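Local coordinates for uncharacterized protein MJ0100 (Methanocaldococcus jannaschii, PDB 3KPB) that probably makes homocysteine from aspartate semialdehyde and sulfide with a partner protein, its CBS domain pair, the part present here, binding S-adenosylmethionine and methylthioadenosine, at residues K43-K55 with T63-A75. Residues are numbered along the deposited sequence; the frame is centred on the assembly and turned at random.
Sequences KLVGIITSWDIAK and TIEEIMTRNVITA. With SAM (S-adenosylmethionine), chain E.
The S-adenosylmethionine site of the CBS pair is built where strand 44-48 meets the loop between helix 50-58 and strand 75-76. A single antiparallel bridge pairs Ile47 with Thr69: Ile47 N to Thr69 O and Thr69 N to Ile47 O are both 3.0 Å. Gly46 CA lies 3.2 Å from Thr69 O, with Val72 CG2 also against it; a side chain there would point toward the loop, into Met68 SD. The buried Ile48 CD1 meets Ile67 CG2 at 3.7 Å, the two side chains crossing at about a right angle.

Asp52 holds the ribose through OD2, which accepts from SAM O2' at 2.8 Å. With CG anti to the carbonyl carbon (chi1 -59°), its carboxylate also reaches back to Thr49 N, taken by OD2 on its anti side within a Thr49-Asp52 capping box. A water joins Asp52 OD1, Lys55 NZ, Ile67 O and Thr69 OG1. With an alanine here instead of Asp52, SAM O2' would probably lose its carboxylate acceptor and Thr49 N its partner. Ile73 pairs with adenine through its backbone, N to SAM N1 at 2.9 Å (161°) and O from N6. Ribose-binding aspartate at a helix start plus backbone-paired adenine is typical of adenosyl sites in CBS domain pairs.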
loop_
_atom_site.group_PDB
_atom_site.type_symbol
_atom_site.label_atom_id
_atom_site.label_comp_id
_atom_site.label_asym_id
_atom_site.label_seq_id
_atom_site.Cartn_x
_atom_site.Cartn_y
_atom_site.Cartn_z
ATOM N N LYS A 43 -25.167 -1.452 2.607
ATOM C CA LYS A 43 -24.880 -1.982 1.276
ATOM C C LYS A 43 -23.611 -1.394 0.689
ATOM O O LYS A 43 -23.381 -0.184 0.773
ATOM C CB LYS A 43 -26.046 -1.720 0.318
ATOM C CG LYS A 43 -27.425 -2.162 0.820
ATOM C CD LYS A 43 -27.407 -3.576 1.395
ATOM C CE LYS A 43 -28.824 -4.115 1.554
ATOM N NZ LYS A 43 -29.583 -3.451 2.661
ATOM N N LEU A 44 -22.813 -2.249 0.052
ATOM C CA LEU A 44 -21.521 -1.844 -0.503
ATOM C C LEU A 44 -21.640 -0.762 -1.578
ATOM O O LEU A 44 -22.418 -0.896 -2.525
ATOM C CB LEU A 44 -20.775 -3.058 -1.067
ATOM C CG LEU A 44 -19.373 -2.805 -1.634
ATOM C CD1 LEU A 44 -18.359 -2.517 -0.529
ATOM C CD2 LEU A 44 -18.939 -3.996 -2.460
ATOM N N VAL A 45 -20.856 0.305 -1.424
ATOM C CA VAL A 45 -20.791 1.388 -2.414
ATOM C C VAL A 45 -19.364 1.729 -2.863
ATOM O O VAL A 45 -19.178 2.474 -3.829
ATOM C CB VAL A 45 -21.492 2.681 -1.920
ATOM C CG1 VAL A 45 -22.975 2.430 -1.655
ATOM C CG2 VAL A 45 -20.812 3.226 -0.664
ATOM N N GLY A 46 -18.357 1.203 -2.174
ATOM C CA GLY A 46 -16.985 1.524 -2.554
ATOM C C GLY A 46 -15.945 0.827 -1.717
ATOM O O GLY A 46 -16.283 0.038 -0.840
ATOM N N ILE A 47 -14.676 1.102 -2.009
ATOM C CA ILE A 47 -13.571 0.595 -1.196
ATOM C C ILE A 47 -12.458 1.646 -1.043
ATOM O O ILE A 47 -12.235 2.466 -1.939
ATOM C CB ILE A 47 -13.030 -0.767 -1.738
ATOM C CG1 ILE A 47 -12.111 -1.440 -0.704
ATOM C CG2 ILE A 47 -12.339 -0.587 -3.107
ATOM C CD1 ILE A 47 -11.737 -2.886 -1.035
ATOM N N ILE A 48 -11.800 1.629 0.117
ATOM C CA ILE A 48 -10.680 2.516 0.425
ATOM C C ILE A 48 -9.475 1.674 0.841
ATOM O O ILE A 48 -9.631 0.701 1.578
ATOM C CB ILE A 48 -11.078 3.471 1.602
ATOM C CG1 ILE A 48 -12.061 4.550 1.127
ATOM C CG2 ILE A 48 -9.855 4.110 2.295
ATOM C CD1 ILE A 48 -11.486 5.547 0.123
ATOM N N THR A 49 -8.283 2.040 0.374
ATOM C CA THR A 49 -7.022 1.507 0.919
ATOM C C THR A 49 -6.137 2.696 1.299
ATOM O O THR A 49 -6.508 3.843 1.038
ATOM C CB THR A 49 -6.258 0.648 -0.110
ATOM O OG1 THR A 49 -5.800 1.489 -1.175
ATOM C CG2 THR A 49 -7.145 -0.444 -0.692
ATOM N N SER A 50 -4.967 2.452 1.888
ATOM C CA SER A 50 -4.068 3.580 2.174
ATOM C C SER A 50 -3.669 4.360 0.920
ATOM O O SER A 50 -3.363 5.553 1.010
ATOM C CB SER A 50 -2.823 3.154 2.955
ATOM O OG SER A 50 -2.017 2.278 2.188
ATOM N N TRP A 51 -3.669 3.699 -0.238
ATOM C CA TRP A 51 -3.410 4.404 -1.487
ATOM C C TRP A 51 -4.430 5.522 -1.710
ATOM O O TRP A 51 -4.070 6.630 -2.110
ATOM C CB TRP A 51 -3.395 3.454 -2.678
ATOM C CG TRP A 51 -2.961 4.137 -3.934
ATOM C CD1 TRP A 51 -3.750 4.495 -4.993
ATOM C CD2 TRP A 51 -1.638 4.585 -4.249
ATOM N NE1 TRP A 51 -2.994 5.121 -5.959
ATOM C CE2 TRP A 51 -1.691 5.180 -5.532
ATOM C CE3 TRP A 51 -0.404 4.520 -3.583
ATOM C CZ2 TRP A 51 -0.556 5.713 -6.161
ATOM C CZ3 TRP A 51 0.723 5.051 -4.208
ATOM C CH2 TRP A 51 0.636 5.639 -5.484
ATOM N N ASP A 52 -5.697 5.233 -1.437
ATOM C CA ASP A 52 -6.746 6.238 -1.593
ATOM C C ASP A 52 -6.652 7.374 -0.581
ATOM O O ASP A 52 -7.074 8.487 -0.878
ATOM C CB ASP A 52 -8.116 5.585 -1.508
ATOM C CG ASP A 52 -8.307 4.532 -2.562
ATOM O OD1 ASP A 52 -8.143 4.847 -3.762
ATOM O OD2 ASP A 52 -8.609 3.385 -2.189
ATOM N N ILE A 53 -6.114 7.104 0.606
ATOM C CA ILE A 53 -5.829 8.178 1.567
ATOM C C ILE A 53 -4.813 9.150 0.962
ATOM O O ILE A 53 -5.032 10.362 0.956
ATOM C CB ILE A 53 -5.319 7.624 2.926
ATOM C CG1 ILE A 53 -6.357 6.680 3.562
ATOM C CG2 ILE A 53 -4.915 8.755 3.890
ATOM C CD1 ILE A 53 -7.738 7.297 3.865
ATOM N N ALA A 54 -3.710 8.613 0.441
ATOM C CA ALA A 54 -2.726 9.426 -0.278
ATOM C C ALA A 54 -3.352 10.180 -1.456
ATOM O O ALA A 54 -3.080 11.368 -1.650
ATOM C CB ALA A 54 -1.553 8.568 -0.750
ATOM N N LYS A 55 -4.195 9.498 -2.229
ATOM C CA LYS A 55 -4.830 10.109 -3.397
ATOM C C LYS A 55 -5.743 11.269 -2.971
ATOM O O LYS A 55 -5.741 12.332 -3.604
ATOM C CB LYS A 55 -5.598 9.045 -4.182
ATOM C CG LYS A 55 -5.697 9.280 -5.682
ATOM C CD LYS A 55 -5.864 7.948 -6.438
ATOM C CE LYS A 55 -7.111 7.185 -5.993
ATOM N NZ LYS A 55 -7.729 6.402 -7.111
ATOM N N THR A 63 -13.937 14.211 1.894
ATOM C CA THR A 63 -14.681 13.033 2.366
ATOM C C THR A 63 -14.345 11.795 1.547
ATOM O O THR A 63 -13.925 11.888 0.388
ATOM C CB THR A 63 -16.221 13.237 2.331
ATOM O OG1 THR A 63 -16.655 13.351 0.969
ATOM C CG2 THR A 63 -16.634 14.491 3.099
ATOM N N ILE A 64 -14.564 10.639 2.164
ATOM C CA ILE A 64 -14.315 9.344 1.548
ATOM C C ILE A 64 -15.116 9.177 0.268
ATOM O O ILE A 64 -14.622 8.620 -0.714
ATOM C CB ILE A 64 -14.600 8.209 2.558
ATOM C CG1 ILE A 64 -13.433 8.119 3.552
ATOM C CG2 ILE A 64 -14.809 6.859 1.867
ATOM C CD1 ILE A 64 -12.035 8.053 2.895
ATOM N N GLU A 65 -16.332 9.688 0.239
ATOM C CA GLU A 65 -17.106 9.424 -0.938
ATOM C C GLU A 65 -16.563 10.099 -2.202
ATOM O O GLU A 65 -16.829 9.639 -3.308
ATOM C CB GLU A 65 -18.572 9.682 -0.685
ATOM C CG GLU A 65 -19.055 11.053 -0.945
ATOM C CD GLU A 65 -20.434 10.965 -1.520
ATOM O OE1 GLU A 65 -21.371 11.514 -0.911
ATOM O OE2 GLU A 65 -20.592 10.313 -2.577
ATOM N N GLU A 66 -15.749 11.136 -2.027
ATOM C CA GLU A 66 -15.115 11.813 -3.159
ATOM C C GLU A 66 -13.913 11.074 -3.734
ATOM O O GLU A 66 -13.440 11.417 -4.821
ATOM C CB GLU A 66 -14.679 13.216 -2.762
ATOM C CG GLU A 66 -15.797 14.076 -2.249
ATOM C CD GLU A 66 -15.293 15.380 -1.690
ATOM O OE1 GLU A 66 -15.015 16.302 -2.487
ATOM O OE2 GLU A 66 -15.180 15.490 -0.452
ATOM N N ILE A 67 -13.414 10.071 -3.016
ATOM C CA ILE A 67 -12.189 9.390 -3.428
ATOM C C ILE A 67 -12.322 7.872 -3.527
ATOM O O ILE A 67 -11.492 7.227 -4.171
ATOM C CB ILE A 67 -10.988 9.769 -2.502
ATOM C CG1 ILE A 67 -9.641 9.567 -3.215
ATOM C CG2 ILE A 67 -11.047 9.014 -1.168
ATOM C CD1 ILE A 67 -9.330 10.619 -4.272
ATOM N N MET A 68 -13.347 7.298 -2.904
ATOM C CA MET A 68 -13.442 5.840 -2.858
ATOM C C MET A 68 -13.510 5.237 -4.256
ATOM O O MET A 68 -14.035 5.854 -5.186
ATOM C CB MET A 68 -14.634 5.380 -2.011
ATOM C CG MET A 68 -15.975 5.823 -2.556
ATOM S SD MET A 68 -17.318 5.432 -1.441
ATOM C CE MET A 68 -18.713 5.857 -2.486
ATOM N N THR A 69 -12.967 4.034 -4.401
ATOM C CA THR A 69 -13.058 3.322 -5.665
ATOM C C THR A 69 -14.459 2.726 -5.750
ATOM O O THR A 69 -14.871 1.962 -4.876
ATOM C CB THR A 69 -11.977 2.236 -5.772
ATOM O OG1 THR A 69 -10.693 2.868 -5.855
ATOM C CG2 THR A 69 -12.183 1.382 -7.016
ATOM N N ARG A 70 -15.189 3.082 -6.802
ATOM C CA ARG A 70 -16.600 2.718 -6.901
ATOM C C ARG A 70 -16.870 1.411 -7.646
ATOM O O ARG A 70 -17.901 0.773 -7.409
ATOM C CB ARG A 70 -17.407 3.871 -7.496
ATOM C CG ARG A 70 -17.574 5.037 -6.533
ATOM C CD ARG A 70 -18.248 6.213 -7.208
ATOM N NE ARG A 70 -18.207 7.421 -6.387
ATOM C CZ ARG A 70 -19.245 7.909 -5.711
ATOM N NH1 ARG A 70 -20.422 7.298 -5.755
ATOM N NH2 ARG A 70 -19.111 9.018 -4.992
ATOM N N ASN A 71 -15.954 1.012 -8.529
ATOM C CA ASN A 71 -16.042 -0.295 -9.181
ATOM C C ASN A 71 -15.287 -1.315 -8.345
ATOM O O ASN A 71 -14.090 -1.551 -8.548
ATOM C CB ASN A 71 -15.507 -0.240 -10.618
ATOM C CG ASN A 71 -15.522 -1.601 -11.315
ATOM O OD1 ASN A 71 -16.131 -2.564 -10.838
ATOM N ND2 ASN A 71 -14.844 -1.679 -12.454
ATOM N N VAL A 72 -15.991 -1.902 -7.385
ATOM C CA VAL A 72 -15.359 -2.801 -6.438
ATOM C C VAL A 72 -15.344 -4.223 -6.968
ATOM O O VAL A 72 -16.378 -4.761 -7.380
ATOM C CB VAL A 72 -16.052 -2.780 -5.054
ATOM C CG1 VAL A 72 -15.190 -3.489 -4.013
ATOM C CG2 VAL A 72 -16.339 -1.350 -4.616
ATOM N N ILE A 73 -14.156 -4.817 -6.954
ATOM C CA ILE A 73 -13.990 -6.237 -7.239
ATOM C C ILE A 73 -14.288 -7.009 -5.961
ATOM O O ILE A 73 -13.623 -6.817 -4.939
ATOM C CB ILE A 73 -12.568 -6.552 -7.735
ATOM C CG1 ILE A 73 -12.251 -5.712 -8.974
ATOM C CG2 ILE A 73 -12.415 -8.053 -8.022
ATOM C CD1 ILE A 73 -10.783 -5.400 -9.145
ATOM N N THR A 74 -15.296 -7.878 -6.032
ATOM C CA THR A 74 -15.835 -8.545 -4.859
ATOM C C THR A 74 -15.826 -10.049 -5.044
ATOM O O THR A 74 -15.611 -10.557 -6.153
ATOM C CB THR A 74 -17.300 -8.116 -4.577
ATOM O OG1 THR A 74 -18.122 -8.436 -5.710
ATOM C CG2 THR A 74 -17.394 -6.622 -4.306
ATOM N N ALA A 75 -16.034 -10.748 -3.933
ATOM C CA ALA A 75 -16.258 -12.180 -3.940
ATOM C C ALA A 75 -17.610 -12.472 -3.323
ATOM O O ALA A 75 -18.117 -11.708 -2.499
ATOM C CB ALA A 75 -15.162 -12.898 -3.182
HETATM N N SAM E . -3.333 -3.649 -3.781
HETATM C CA SAM E . -3.130 -2.272 -4.260
HETATM C C SAM E . -3.864 -1.292 -3.340
HETATM O O SAM E . -3.885 -1.456 -2.117
HETATM O OXT SAM E . -4.448 -0.304 -3.796
HETATM C CB SAM E . -3.674 -2.143 -5.685
HETATM C CG SAM E . -2.840 -1.156 -6.505
HETATM S SD SAM E . -3.840 0.194 -7.226
HETATM C CE SAM E . -2.547 1.338 -7.657
HETATM C "C5'" SAM E . -4.655 1.126 -5.880
HETATM C "C4'" SAM E . -6.176 1.139 -6.012
HETATM O "O4'" SAM E . -6.689 -0.201 -5.965
HETATM C "C3'" SAM E . -6.762 1.824 -4.780
HETATM O "O3'" SAM E . -7.176 3.135 -5.156
HETATM C "C2'" SAM E . -7.978 0.977 -4.416
HETATM O "O2'" SAM E . -9.145 1.807 -4.409
HETATM C "C1'" SAM E . -8.055 -0.041 -5.558
HETATM N N9 SAM E . -8.562 -1.322 -5.021
HETATM C C8 SAM E . -8.003 -2.047 -4.049
HETATM N N7 SAM E . -8.745 -3.135 -3.829
HETATM C C5 SAM E . -9.779 -3.102 -4.667
HETATM C C6 SAM E . -10.862 -3.940 -4.896
HETATM N N6 SAM E . -11.023 -5.062 -4.200
HETATM N N1 SAM E . -11.752 -3.604 -5.842
HETATM C C2 SAM E . -11.610 -2.493 -6.546
HETATM N N3 SAM E . -10.589 -1.672 -6.351
HETATM C C4 SAM E . -9.665 -1.949 -5.420
HETATM O O HOH W 1 -10.361 5.543 -6.049
#